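Local coordinates for carbohydrate kinase, pfkB family (Enterococcus faecalis, PDB 3KTN), which probably phosphorylates a sugar acid, putatively 2-keto-3-deoxygluconate, as a pfkB-family kinase, and binds magnesium, at residues A6-V11 and A52-L57; V133-I138 and I152-A157. All blocks are in the same frame, centred on the assembly; numbering follows the deposited sequence.

How the contacts relate
Both contacts are buried and belong to the same half of the large central sheet, where strands 4-8 and 132-135 are neighbours. Contact 1 joins two parallel strands edge by edge, so backbone hydrogen bonds carry it, with a threonine hydroxyl and a water taking over where strand 4-8 ends. Contact 2 lies across the sheet face instead: strand 132-135 meets helix 144-159 through apolar side chains alone, with no hydrogen bond between its segments. The two meet directly. H134 hydrogen-bonds through its backbone with A6 and F8, and L153 of the helix packs CD2 against CB of F8, 3.4 Å away.

Contact 1. Residues A6-V11 and A52-L57; sequences AAFGEV and ALITKL
T55 reaches across to G9 with its hydroxyl: OG1 stands anti to its own backbone N (chi1 -170°) and donates to G9 O at 2.6 Å. It takes over where the backbone ladder stops. That ladder runs from A7 N to A52 O, from I54 N to A7 O at a nearly straight 2.8 Å, and from G9 N to I54 O. One water then bridges the widening gap, accepting from V11 N and donating to T55 OG1 and to K56 O.

Side chains alternate between the sheet faces. On one, CG of F8 lies anti to its backbone N (chi1 177°), and CG2 of I54 meets the ring at its edge, in plane, 3.8 Å from CD1; the two side chains cross at about a right angle. On the other, L53 splits its methyls: CD1 sits 3.4 Å from A7 O, while CD2 packs 3.7 Å from CG2 of V11. Beyond it, CD2 of L57 touches CB of V11 at 4.0 Å. Helix 36-46 covers this face through V38 and L41. Between the paired strands the chain passes through small-sheet strands 12-16 and 28-34, then helix 36-46, consistent with the lid-bearing, Rossmann-like ribokinase fold.

Contact 2. Residues V133-I138 and I152-A157; sequences VHICGI and ILAQKA
I135 puts its CD1 methyl against A154, 3.5 Å from CB, closer than carbons usually sit, and 3.6 Å from CA of the same alanine. The side chain is extended to get there: CG1 lies anti to the carbonyl carbon and CD1 continues the chain outward (chi2 180°). The small alanine lets that methyl come right up to the helix backbone. The same CD1 also lies beside L153, 4.2 Å from its CG, so a single methyl touches both residues.

Two residues earlier on the strand, V133 works with both branches. CG1 sits between the backbone N and the carbonyl carbon (chi1 57°) and meets CB of A157 at 3.7 Å. CG2, the other branch, faces CD2 of L153 at 4.0 Å, the two side chains lying alongside and running in opposite senses. V133 thus spans one turn of the helix, from L153 to A157, whose amide hydrogen-bonds to L153 O.

The helix runs nearly antiparallel to the strand, at 153° between their directions, with the axes 9.7 Å apart. Strand 132-135 leads through the short helix 138-142 and helix 144-159 into strand 163-167, its parallel neighbour, a beta-alpha-beta crossover as expected in the alpha/beta core of the ribokinase fold. A157 also touches V164 on that next strand, placing the helix over both.

Further cover for L153 comes from F123 and L127 of helix 123-127. H134 points its CB to the other side of the strand, where its side chain packs on L40 of helix 36-46.

Contact 1. Residues A6-V11 and A52-L57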
ATOM      1  N   ALA A   6     -25.480  12.812  23.644  1.00 44.81           N
ATOM      2  CA  ALA A   6     -24.119  12.697  24.142  1.00 41.04           C
ATOM      3  C   ALA A   6     -23.925  11.249  24.576  1.00 40.04           C
ATOM      4  O   ALA A   6     -24.893  10.516  24.781  1.00 37.87           O
ATOM      5  CB  ALA A   6     -23.903  13.631  25.332  1.00 40.67           C
ATOM      6  N   ALA A   7     -22.671  10.833  24.696  1.00 38.32           N
ATOM      7  CA  ALA A   7     -22.370   9.478  25.130  1.00 37.85           C
ATOM      8  C   ALA A   7     -21.176   9.541  26.055  1.00 36.40           C
ATOM      9  O   ALA A   7     -20.249  10.317  25.830  1.00 37.53           O
ATOM     10  CB  ALA A   7     -22.061   8.584  23.936  1.00 36.96           C
ATOM     11  N   PHE A   8     -21.213   8.739  27.109  1.00 34.65           N
ATOM     12  CA  PHE A   8     -20.118   8.685  28.065  1.00 33.99           C
ATOM     13  C   PHE A   8     -19.457   7.354  27.788  1.00 33.59           C
ATOM     14  O   PHE A   8     -20.066   6.303  27.992  1.00 33.01           O
ATOM     15  CB  PHE A   8     -20.648   8.715  29.503  1.00 32.85           C
ATOM     16  CG  PHE A   8     -19.575   8.580  30.543  1.00 32.02           C
ATOM     17  CD1 PHE A   8     -18.643   9.594  30.736  1.00 31.22           C
ATOM     18  CD2 PHE A   8     -19.479   7.430  31.316  1.00 33.19           C
ATOM     19  CE1 PHE A   8     -17.628   9.463  31.685  1.00 33.71           C
ATOM     20  CE2 PHE A   8     -18.467   7.288  32.268  1.00 34.02           C
ATOM     21  CZ  PHE A   8     -17.539   8.307  32.453  1.00 32.95           C
ATOM     22  N   GLY A   9     -18.216   7.387  27.318  1.00 34.59           N
ATOM     23  CA  GLY A   9     -17.565   6.136  27.005  1.00 34.38           C
ATOM     24  C   GLY A   9     -16.083   6.159  26.721  1.00 36.07           C
ATOM     25  O   GLY A   9     -15.369   7.121  27.007  1.00 34.98           O
ATOM     26  N   GLU A  10     -15.643   5.066  26.115  1.00 34.96           N
ATOM     27  CA  GLU A  10     -14.249   4.822  25.800  1.00 35.23           C
ATOM     28  C   GLU A  10     -13.879   4.898  24.317  1.00 33.84           C
ATOM     29  O   GLU A  10     -14.662   4.521  23.444  1.00 33.85           O
ATOM     30  CB  GLU A  10     -13.908   3.437  26.336  1.00 35.40           C
ATOM     31  CG  GLU A  10     -12.525   2.918  26.055  1.00 35.75           C
ATOM     32  CD  GLU A  10     -12.492   1.404  26.160  1.00 36.47           C
ATOM     33  OE1 GLU A  10     -11.524   0.853  26.725  1.00 36.69           O
ATOM     34  OE2 GLU A  10     -13.446   0.762  25.667  1.00 36.47           O
ATOM     35  N   VAL A  11     -12.677   5.401  24.053  1.00 33.14           N
ATOM     36  CA  VAL A  11     -12.140   5.479  22.698  1.00 31.37           C
ATOM     37  C   VAL A  11     -11.021   4.448  22.675  1.00 32.35           C
ATOM     38  O   VAL A  11     -10.186   4.421  23.577  1.00 31.63           O
ATOM     39  CB  VAL A  11     -11.493   6.841  22.379  1.00 30.54           C
ATOM     40  CG1 VAL A  11     -10.710   6.741  21.070  1.00 30.00           C
ATOM     41  CG2 VAL A  11     -12.556   7.920  22.266  1.00 29.96           C
ATOM     42  N   ALA A  52     -21.978  14.433  20.831  1.00 31.99           N
ATOM     43  CA  ALA A  52     -20.783  14.817  21.555  1.00 32.44           C
ATOM     44  C   ALA A  52     -20.357  13.667  22.454  1.00 33.21           C
ATOM     45  O   ALA A  52     -21.190  13.044  23.117  1.00 33.30           O
ATOM     46  CB  ALA A  52     -21.049  16.068  22.386  1.00 33.51           C
ATOM     47  N   LEU A  53     -19.059  13.386  22.477  1.00 31.96           N
ATOM     48  CA  LEU A  53     -18.542  12.304  23.295  1.00 31.45           C
ATOM     49  C   LEU A  53     -17.906  12.831  24.571  1.00 32.56           C
ATOM     50  O   LEU A  53     -17.096  13.756  24.535  1.00 32.96           O
ATOM     51  CB  LEU A  53     -17.502  11.495  22.512  1.00 32.22           C
ATOM     52  CG  LEU A  53     -16.866  10.314  23.245  1.00 32.22           C
ATOM     53  CD1 LEU A  53     -17.943   9.280  23.562  1.00 32.86           C
ATOM     54  CD2 LEU A  53     -15.777   9.691  22.374  1.00 34.17           C
ATOM     55  N   ILE A  54     -18.281  12.237  25.698  1.00 31.75           N
ATOM     56  CA  ILE A  54     -17.720  12.622  26.982  1.00 33.25           C
ATOM     57  C   ILE A  54     -16.724  11.531  27.346  1.00 31.22           C
ATOM     58  O   ILE A  54     -17.108  10.390  27.583  1.00 30.82           O
ATOM     59  CB  ILE A  54     -18.809  12.703  28.077  1.00 35.79           C
ATOM     60  CG1 ILE A  54     -19.912  13.667  27.638  1.00 38.27           C
ATOM     61  CG2 ILE A  54     -18.190  13.167  29.387  1.00 35.29           C
ATOM     62  CD1 ILE A  54     -21.113  13.704  28.571  1.00 44.24           C
ATOM     63  N   THR A  55     -15.445  11.884  27.387  1.00 31.07           N
ATOM     64  CA  THR A  55     -14.403  10.919  27.699  1.00 30.39           C
ATOM     65  C   THR A  55     -13.095  11.679  27.881  1.00 30.18           C
ATOM     66  O   THR A  55     -13.085  12.907  27.895  1.00 32.24           O
ATOM     67  CB  THR A  55     -14.236   9.914  26.530  1.00 31.41           C
ATOM     68  OG1 THR A  55     -13.381   8.831  26.924  1.00 32.24           O
ATOM     69  CG2 THR A  55     -13.624  10.620  25.332  1.00 28.66           C
ATOM     70  N   LYS A  56     -11.997  10.946  28.017  1.00 30.36           N
ATOM     71  CA  LYS A  56     -10.679  11.559  28.154  1.00 31.99           C
ATOM     72  C   LYS A  56      -9.720  10.933  27.148  1.00 32.01           C
ATOM     73  O   LYS A  56      -9.854   9.758  26.791  1.00 30.68           O
ATOM     74  CB  LYS A  56     -10.090  11.339  29.556  1.00 33.33           C
ATOM     75  CG  LYS A  56     -10.903  11.904  30.716  1.00 35.39           C
ATOM     76  CD  LYS A  56     -10.983  13.422  30.692  1.00 34.77           C
ATOM     77  CE  LYS A  56     -11.751  13.940  31.916  1.00 36.71           C
ATOM     78  NZ  LYS A  56     -12.129  15.373  31.787  1.00 32.80           N
ATOM     79  N   LEU A  57      -8.759  11.728  26.698  1.00 31.20           N
ATOM     80  CA  LEU A  57      -7.722  11.266  25.783  1.00 32.12           C
ATOM     81  C   LEU A  57      -6.430  11.903  26.265  1.00 30.50           C
ATOM     82  O   LEU A  57      -6.434  13.043  26.735  1.00 32.14           O
ATOM     83  CB  LEU A  57      -8.021  11.679  24.335  1.00 30.11           C
ATOM     84  CG  LEU A  57      -9.089  10.838  23.625  1.00 29.80           C
ATOM     85  CD1 LEU A  57      -9.331  11.370  22.212  1.00 30.86           C
ATOM     86  CD2 LEU A  57      -8.634   9.397  23.573  1.00 27.20           C
TER
HETATM   87  O   HOH W   1     -11.275   7.548  25.749  1.00 36.82           O

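Contact 2. Residues V133-I138 and I152-A157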
ATOM      1  N   VAL A 133     -28.512  11.105  26.859  1.00 47.22           N
ATOM      2  CA  VAL A 133     -27.147  10.684  27.131  1.00 45.56           C
ATOM      3  C   VAL A 133     -27.068   9.165  27.171  1.00 44.63           C
ATOM      4  O   VAL A 133     -27.852   8.505  27.858  1.00 43.89           O
ATOM      5  CB  VAL A 133     -26.624  11.261  28.470  1.00 47.29           C
ATOM      6  CG1 VAL A 133     -27.530  10.846  29.613  1.00 48.67           C
ATOM      7  CG2 VAL A 133     -25.205  10.781  28.723  1.00 46.78           C
ATOM      8  N   HIS A 134     -26.126   8.612  26.411  1.00 42.16           N
ATOM      9  CA  HIS A 134     -25.936   7.173  26.367  1.00 39.27           C
ATOM     10  C   HIS A 134     -24.715   6.798  27.185  1.00 38.18           C
ATOM     11  O   HIS A 134     -23.617   7.298  26.949  1.00 39.42           O
ATOM     12  CB  HIS A 134     -25.759   6.694  24.925  1.00 38.10           C
ATOM     13  CG  HIS A 134     -25.579   5.214  24.807  1.00 36.00           C
ATOM     14  ND1 HIS A 134     -24.407   4.578  25.152  1.00 35.44           N
ATOM     15  CD2 HIS A 134     -26.445   4.240  24.443  1.00 34.68           C
ATOM     16  CE1 HIS A 134     -24.557   3.275  25.009  1.00 32.68           C
ATOM     17  NE2 HIS A 134     -25.786   3.041  24.581  1.00 36.03           N
ATOM     18  N   ILE A 135     -24.919   5.919  28.156  1.00 37.12           N
ATOM     19  CA  ILE A 135     -23.848   5.465  29.025  1.00 37.94           C
ATOM     20  C   ILE A 135     -23.418   4.090  28.538  1.00 39.29           C
ATOM     21  O   ILE A 135     -24.183   3.130  28.612  1.00 39.52           O
ATOM     22  CB  ILE A 135     -24.333   5.405  30.492  1.00 37.80           C
ATOM     23  CG1 ILE A 135     -24.743   6.813  30.944  1.00 38.38           C
ATOM     24  CG2 ILE A 135     -23.238   4.858  31.390  1.00 35.21           C
ATOM     25  CD1 ILE A 135     -25.253   6.898  32.375  1.00 42.23           C
ATOM     26  N   CYS A 136     -22.193   4.010  28.026  1.00 38.85           N
ATOM     27  CA  CYS A 136     -21.666   2.763  27.489  1.00 37.38           C
ATOM     28  C   CYS A 136     -21.438   1.730  28.573  1.00 38.02           C
ATOM     29  O   CYS A 136     -20.728   1.981  29.546  1.00 37.83           O
ATOM     30  CB  CYS A 136     -20.360   3.023  26.734  1.00 36.22           C
ATOM     31  SG  CYS A 136     -20.509   4.253  25.401  1.00 37.12           S
ATOM     32  N   GLY A 137     -22.039   0.558  28.386  1.00 38.06           N
ATOM     33  CA  GLY A 137     -21.903  -0.514  29.351  1.00 37.63           C
ATOM     34  C   GLY A 137     -20.476  -0.780  29.784  1.00 38.05           C
ATOM     35  O   GLY A 137     -20.246  -1.242  30.903  1.00 37.37           O
ATOM     36  N   ILE A 138     -19.515  -0.499  28.907  1.00 37.80           N
ATOM     37  CA  ILE A 138     -18.109  -0.726  29.239  1.00 37.36           C
ATOM     38  C   ILE A 138     -17.694   0.095  30.466  1.00 37.33           C
ATOM     39  O   ILE A 138     -16.875  -0.349  31.269  1.00 37.01           O
ATOM     40  CB  ILE A 138     -17.175  -0.396  28.026  1.00 36.75           C
ATOM     41  CG1 ILE A 138     -15.715  -0.682  28.393  1.00 38.95           C
ATOM     42  CG2 ILE A 138     -17.328   1.054  27.605  1.00 37.10           C
ATOM     43  CD1 ILE A 138     -15.431  -2.147  28.697  1.00 38.58           C
ATOM     44  N   ILE A 152     -22.848   8.090  38.636  1.00 45.39           N
ATOM     45  CA  ILE A 152     -23.128   9.476  38.988  1.00 44.64           C
ATOM     46  C   ILE A 152     -23.780  10.209  37.821  1.00 45.74           C
ATOM     47  O   ILE A 152     -24.719  10.987  38.010  1.00 47.29           O
ATOM     48  CB  ILE A 152     -21.835  10.208  39.394  1.00 45.01           C
ATOM     49  CG1 ILE A 152     -21.399   9.728  40.782  1.00 45.94           C
ATOM     50  CG2 ILE A 152     -22.042  11.719  39.358  1.00 42.23           C
ATOM     51  CD1 ILE A 152     -20.084  10.320  41.263  1.00 46.08           C
ATOM     52  N   LEU A 153     -23.289   9.958  36.613  1.00 44.94           N
ATOM     53  CA  LEU A 153     -23.842  10.608  35.431  1.00 43.00           C
ATOM     54  C   LEU A 153     -25.294  10.210  35.199  1.00 41.65           C
ATOM     55  O   LEU A 153     -26.124  11.048  34.846  1.00 40.53           O
ATOM     56  CB  LEU A 153     -23.015  10.258  34.191  1.00 44.19           C
ATOM     57  CG  LEU A 153     -23.583  10.715  32.846  1.00 42.91           C
ATOM     58  CD1 LEU A 153     -23.861  12.210  32.873  1.00 42.87           C
ATOM     59  CD2 LEU A 153     -22.587  10.373  31.742  1.00 44.16           C
ATOM     60  N   ALA A 154     -25.595   8.930  35.389  1.00 40.91           N
ATOM     61  CA  ALA A 154     -26.951   8.429  35.198  1.00 42.53           C
ATOM     62  C   ALA A 154     -27.891   9.095  36.203  1.00 43.94           C
ATOM     63  O   ALA A 154     -28.956   9.591  35.834  1.00 43.41           O
ATOM     64  CB  ALA A 154     -26.979   6.911  35.369  1.00 40.88           C
ATOM     65  N   GLN A 155     -27.490   9.104  37.471  1.00 46.73           N
ATOM     66  CA  GLN A 155     -28.288   9.724  38.530  1.00 50.24           C
ATOM     67  C   GLN A 155     -28.543  11.183  38.183  1.00 50.70           C
ATOM     68  O   GLN A 155     -29.674  11.661  38.255  1.00 51.76           O
ATOM     69  CB  GLN A 155     -27.551   9.647  39.868  1.00 50.61           C
ATOM     70  CG  GLN A 155     -27.510   8.261  40.477  1.00 54.31           C
ATOM     71  CD  GLN A 155     -26.416   8.122  41.515  1.00 56.21           C
ATOM     72  OE1 GLN A 155     -26.113   9.068  42.243  1.00 58.25           O
ATOM     73  NE2 GLN A 155     -25.822   6.936  41.597  1.00 55.96           N
ATOM     74  N   LYS A 156     -27.481  11.885  37.801  1.00 52.14           N
ATOM     75  CA  LYS A 156     -27.587  13.292  37.436  1.00 53.20           C
ATOM     76  C   LYS A 156     -28.513  13.474  36.236  1.00 54.20           C
ATOM     77  O   LYS A 156     -29.424  14.303  36.268  1.00 55.02           O
ATOM     78  CB  LYS A 156     -26.198  13.853  37.126  1.00 54.48           C
ATOM     79  CG  LYS A 156     -25.790  15.008  38.018  1.00 56.50           C
ATOM     80  CD  LYS A 156     -24.371  14.838  38.544  1.00 58.47           C
ATOM     81  CE  LYS A 156     -23.975  16.009  39.431  1.00 58.85           C
ATOM     82  NZ  LYS A 156     -22.648  15.815  40.079  1.00 61.55           N
ATOM     83  N   ALA A 157     -28.280  12.698  35.180  1.00 54.91           N
ATOM     84  CA  ALA A 157     -29.101  12.782  33.972  1.00 55.72           C
ATOM     85  C   ALA A 157     -30.571  12.629  34.340  1.00 56.51           C
ATOM     86  O   ALA A 157     -31.436  13.320  33.799  1.00 54.98           O
ATOM     87  CB  ALA A 157     -28.696  11.692  32.983  1.00 55.41           C
TER